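Local coordinates for guanine deaminase (Escherichia coli, PDB 6OHB) that catalyses the zinc-dependent hydrolytic deamination of guanine to xanthine and ammonia, a step of purine degradation, at the interface of chains A and B. Numbering follows the deposited sequence. Chains: chain A/B, Guanine deaminase.

The interface of chains A and B. Residues chain A 93-96, 303-304; chain B 341, 344-345, 348, 414.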
loop_
_atom_site.group_PDB
_atom_site.type_symbol
_atom_site.label_atom_id
_atom_site.label_comp_id
_atom_site.label_asym_id
_atom_site.label_seq_id
_atom_site.Cartn_x
_atom_site.Cartn_y
_atom_site.Cartn_z
ATOM N N ALA A 93 3.274 -18.043 1.774
ATOM C CA ALA A 93 4.021 -18.113 0.531
ATOM C C ALA A 93 3.375 -17.200 -0.512
ATOM O O ALA A 93 2.260 -16.696 -0.339
ATOM C CB ALA A 93 4.091 -19.554 0.022
ATOM N N TYR A 94 4.090 -16.983 -1.609
ATOM C CA TYR A 94 3.599 -16.098 -2.652
ATOM C C TYR A 94 2.628 -16.829 -3.570
ATOM O O TYR A 94 2.806 -18.012 -3.875
ATOM C CB TYR A 94 4.765 -15.532 -3.466
ATOM N N GLY A 95 1.582 -16.118 -3.990
ATOM C CA GLY A 95 0.752 -16.537 -5.100
ATOM C C GLY A 95 -0.384 -17.481 -4.774
ATOM O O GLY A 95 -1.256 -17.683 -5.629
ATOM N N GLU A 96 -0.411 -18.066 -3.580
ATOM C CA GLU A 96 -1.438 -19.049 -3.282
ATOM C C GLU A 96 -2.766 -18.361 -2.963
ATOM O O GLU A 96 -2.812 -17.196 -2.558
ATOM C CB GLU A 96 -0.998 -19.950 -2.129
ATOM C CG GLU A 96 -0.002 -21.025 -2.555
ATOM C CD GLU A 96 -0.696 -22.296 -2.994
ATOM O OE1 GLU A 96 -0.026 -23.213 -3.513
ATOM O OE2 GLU A 96 -1.927 -22.362 -2.843
ATOM N N LEU A 303 -7.109 -8.454 -2.886
ATOM C CA LEU A 303 -6.076 -8.319 -3.907
ATOM C C LEU A 303 -4.949 -9.334 -3.718
ATOM O O LEU A 303 -4.488 -9.933 -4.697
ATOM C CB LEU A 303 -5.525 -6.895 -3.908
ATOM C CG LEU A 303 -6.421 -5.826 -4.535
ATOM C CD1 LEU A 303 -5.769 -4.456 -4.438
ATOM C CD2 LEU A 303 -6.733 -6.175 -5.978
ATOM N N TYR A 304 -4.497 -9.550 -2.476
ATOM C CA TYR A 304 -3.401 -10.493 -2.246
ATOM C C TYR A 304 -3.763 -11.907 -2.691
ATOM O O TYR A 304 -2.908 -12.641 -3.201
ATOM C CB TYR A 304 -3.001 -10.510 -0.768
ATOM C CG TYR A 304 -2.016 -9.438 -0.353
ATOM C CD1 TYR A 304 -0.774 -9.322 -0.969
ATOM C CD2 TYR A 304 -2.319 -8.556 0.677
ATOM C CE1 TYR A 304 0.130 -8.340 -0.581
ATOM C CE2 TYR A 304 -1.422 -7.578 1.073
ATOM C CZ TYR A 304 -0.205 -7.471 0.445
ATOM O OH TYR A 304 0.671 -6.490 0.853
ATOM N N ASN B 341 5.227 -4.749 -3.812
ATOM C CA ASN B 341 3.966 -5.224 -3.250
ATOM C C ASN B 341 2.799 -4.946 -4.195
ATOM O O ASN B 341 1.960 -5.827 -4.456
ATOM C CB ASN B 341 3.733 -4.571 -1.894
ATOM C CG ASN B 341 2.906 -5.435 -0.982
ATOM O OD1 ASN B 341 3.031 -6.661 -0.993
ATOM N ND2 ASN B 341 2.043 -4.808 -0.196
ATOM N N TYR B 344 2.912 -7.249 -7.048
ATOM C CA TYR B 344 2.393 -8.557 -6.662
ATOM C C TYR B 344 0.872 -8.591 -6.753
ATOM O O TYR B 344 0.295 -9.551 -7.274
ATOM C CB TYR B 344 2.866 -8.899 -5.245
ATOM C CG TYR B 344 2.358 -10.221 -4.702
ATOM C CD1 TYR B 344 3.034 -11.410 -4.963
ATOM C CD2 TYR B 344 1.208 -10.278 -3.919
ATOM C CE1 TYR B 344 2.574 -12.623 -4.467
ATOM C CE2 TYR B 344 0.738 -11.487 -3.416
ATOM C CZ TYR B 344 1.425 -12.654 -3.694
ATOM O OH TYR B 344 0.959 -13.850 -3.194
ATOM N N LYS B 345 0.205 -7.533 -6.280
ATOM C CA LYS B 345 -1.258 -7.486 -6.382
ATOM C C LYS B 345 -1.725 -7.415 -7.840
ATOM O O LYS B 345 -2.664 -8.128 -8.242
ATOM C CB LYS B 345 -1.802 -6.299 -5.586
ATOM C CG LYS B 345 -1.531 -6.392 -4.091
ATOM C CD LYS B 345 -1.989 -5.140 -3.365
ATOM C CE LYS B 345 -0.964 -4.688 -2.340
ATOM N NZ LYS B 345 -1.062 -3.219 -2.094
ATOM N N GLN B 348 -1.303 -10.829 -9.307
ATOM C CA GLN B 348 -2.288 -11.753 -8.753
ATOM C C GLN B 348 -3.629 -11.608 -9.457
ATOM O O GLN B 348 -4.331 -12.601 -9.691
ATOM C CB GLN B 348 -2.463 -11.507 -7.255
ATOM C CG GLN B 348 -1.496 -12.267 -6.372
ATOM C CD GLN B 348 -1.696 -13.764 -6.456
ATOM O OE1 GLN B 348 -0.868 -14.479 -7.023
ATOM N NE2 GLN B 348 -2.805 -14.247 -5.903
ATOM N N PHE B 414 9.565 -12.124 1.431
ATOM C CA PHE B 414 8.144 -11.820 1.348
ATOM C C PHE B 414 7.712 -10.865 2.459
ATOM O O PHE B 414 6.903 -9.957 2.224
ATOM C CB PHE B 414 7.334 -13.115 1.386
ATOM C CG PHE B 414 5.888 -12.927 1.034
ATOM C CD1 PHE B 414 5.507 -12.738 -0.283
ATOM C CD2 PHE B 414 4.911 -12.923 2.021
ATOM C CE1 PHE B 414 4.173 -12.551 -0.612
ATOM C CE2 PHE B 414 3.573 -12.741 1.698
ATOM C CZ PHE B 414 3.205 -12.555 0.381
#
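The ring of B:Tyr344 reaches across to chain A with its phenol end at the backbone of A:Gly95 and its CD2 and CE2 side against the edge of the A:Tyr304 ring. B:Gln348 CG lies over the CE2 side of the rim on one face, and on the opposite face B:Phe414 CE1 lies over the CE1/CZ side, so neighbours from its own chain hold the ring between them. In the plane of the ring, the amide N of A:Gly95 points at the phenol: N to OH is 2.5 Å and the hydrogen bond is fairly straight, 164° at the hydrogen. With CG anti to the backbone N (chi1 178°), the side chain extends from helix 336-349 toward the 93-96 loop.

The A:Tyr304 ring, from the end of helix 299-304, meets B:Tyr344 edge-on, the two side chains crossing at about a right angle; CD1 of A:Tyr304 is 3.6 Å from CE2 of B:Tyr344. An alanine in place of B:Tyr344 would probably leave the A:Gly95 amide without its acceptor and open a gap beside the A:Tyr304 ring. Further along, CB of A:Leu303 packs on the aliphatic chain of B:Lys345, 4.0 Å from its CD. B:Gln348 adds a weak hydrogen bond from NE2 to the A:Tyr304 carbonyl O at 3.1 Å.

This patch is part of a two-fold symmetric interface between identical subunits; whether the pair is the working dimer, the structure alone does not show. At the tip of A:Tyr304, the phenol OH lies almost in the amide plane of B:Asn341, hydrogen-bonded to ND2 at a very short, and therefore doubtful, 2.4 Å; OD1 is 3.0 Å from the same OH and sits at the ring's edge.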